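Local coordinates for DBF2 kinase activator protein MOB1 (Saccharomyces cerevisiae, PDB 2HJN), which activates the DBF2 protein kinase as its regulatory subunit in the mitotic exit network of late anaphase, at residues Q89-L93 against V200-S204. Sequence-based numbering, arbitrary orientation.
Sequences QINML and VLNTS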
# COMPACT_ATOMS: atom_id res chain seq x y z
N GLN A 89 -0.67 -7.35 6.40
CA GLN A 89 0.01 -7.31 5.09
C GLN A 89 -1.00 -7.47 3.92
O GLN A 89 -0.90 -6.77 2.88
CB GLN A 89 1.13 -8.40 5.03
CG GLN A 89 2.26 -8.12 6.08
CD GLN A 89 3.28 -9.21 6.18
OE1 GLN A 89 3.51 -9.94 5.20
NE2 GLN A 89 3.93 -9.36 7.37
N ILE A 90 -2.00 -8.34 4.09
CA ILE A 90 -3.00 -8.62 3.00
C ILE A 90 -3.95 -7.41 2.86
O ILE A 90 -4.25 -6.95 1.77
CB ILE A 90 -3.78 -9.92 3.27
CG1 ILE A 90 -2.90 -11.14 3.06
CG2 ILE A 90 -5.00 -10.03 2.35
CD1 ILE A 90 -3.49 -12.45 3.79
N ASN A 91 -4.35 -6.85 4.01
CA ASN A 91 -5.06 -5.57 4.06
C ASN A 91 -4.33 -4.43 3.32
O ASN A 91 -4.96 -3.71 2.51
CB ASN A 91 -5.33 -5.14 5.53
CG ASN A 91 -6.21 -3.92 5.61
OD1 ASN A 91 -7.38 -3.96 5.18
ND2 ASN A 91 -5.66 -2.82 6.13
N MSE A 92 -3.02 -4.28 3.56
CA MSE A 92 -2.22 -3.24 2.88
C MSE A 92 -2.12 -3.52 1.38
O MSE A 92 -2.29 -2.61 0.55
CB MSE A 92 -0.83 -3.08 3.55
CG MSE A 92 0.13 -2.09 2.78
SE MSE A 92 1.02 -2.96 1.25
CE MSE A 92 2.11 -4.13 2.36
N LEU A 93 -1.91 -4.79 1.02
CA LEU A 93 -1.80 -5.18 -0.40
C LEU A 93 -3.14 -5.06 -1.17
O LEU A 93 -3.18 -4.53 -2.27
CB LEU A 93 -1.18 -6.56 -0.52
CG LEU A 93 0.33 -6.68 -0.18
CD1 LEU A 93 0.64 -8.14 0.11
CD2 LEU A 93 1.27 -6.13 -1.27
N VAL A 200 7.35 -6.62 -2.39
CA VAL A 200 6.58 -6.64 -1.16
C VAL A 200 5.53 -7.78 -1.22
O VAL A 200 5.32 -8.49 -0.21
CB VAL A 200 5.91 -5.27 -0.86
CG1 VAL A 200 4.99 -5.37 0.36
CG2 VAL A 200 6.94 -4.24 -0.59
N LEU A 201 4.86 -7.95 -2.37
CA LEU A 201 3.83 -9.01 -2.49
C LEU A 201 4.49 -10.38 -2.34
O LEU A 201 4.03 -11.21 -1.56
CB LEU A 201 3.09 -8.93 -3.85
CG LEU A 201 2.09 -10.04 -4.19
CD1 LEU A 201 1.05 -10.29 -3.09
CD2 LEU A 201 1.39 -9.73 -5.58
N ASN A 202 5.56 -10.61 -3.11
CA ASN A 202 6.26 -11.91 -3.14
C ASN A 202 6.92 -12.23 -1.79
O ASN A 202 6.93 -13.40 -1.39
CB ASN A 202 7.30 -12.00 -4.28
CG ASN A 202 6.68 -11.99 -5.68
OD1 ASN A 202 5.48 -12.22 -5.87
ND2 ASN A 202 7.53 -11.71 -6.68
N THR A 203 7.43 -11.21 -1.11
CA THR A 203 8.03 -11.38 0.22
C THR A 203 7.02 -11.77 1.28
O THR A 203 7.28 -12.70 2.04
CB THR A 203 8.89 -10.14 0.69
OG1 THR A 203 9.93 -9.87 -0.29
CG2 THR A 203 9.54 -10.40 2.04
N SER A 204 5.88 -11.06 1.34
CA SER A 204 4.72 -11.43 2.24
C SER A 204 4.23 -12.84 2.02
O SER A 204 4.06 -13.62 2.96
CB SER A 204 3.56 -10.43 1.97
OG SER A 204 2.36 -10.68 2.75
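L93 reaches from helix 75-97 across to V200, L201 and S204 of helix 198-214. The two helices run nearly antiparallel: the short segments cross at -158°, with their axes 10.9 Å apart. L93 has CG anti to its carbonyl carbon (chi1 -71°), and both its methyls touch L201, at different points. CD1 meets CD1 of L201 at 3.9 Å and also touches S204 OG. CD2 lies 4.0 Å from L201 CA and 4.1 Å from V200 CG1, so this branch rests partly on the backbone of the facing helix. With alanine in place of L93, CD1 and CD2 are gone, a gap is likely to open between the helices, and L201 CD1 and V200 CG1 would each probably lose one apolar neighbour.

M92, present as selenomethionine, is bent at chi2 and chi3. The bend carries CE across to V200 CG1 at 3.7 Å, the two side chains crossing at about a right angle. V200 also packs on V200 of the second subunit, so this side of the contact continues into the dimer interface.

The polar part lies one turn along each helix. Q89 is extended beyond CG, and its amide oxygen OE1 is 2.8 Å from S204 OG. S204 OG stands anti to its own N (chi1 179°), directed at helix 75-97. It is also hydrogen-bonded with Y181 OH of helix 165-187. L201 packs on Y185 of that helix and on F189 and I192 of helix 189-194. Its side chain is about 8 Å from that of the zinc ligand H188 and about 12 Å from the zinc ion, near the site but not part of it.

The chemistry is thus mostly apolar packing within the MOB1/phocein fold, and the buried S204 hydroxyl beside it has its polarity met by Q89 and Y181.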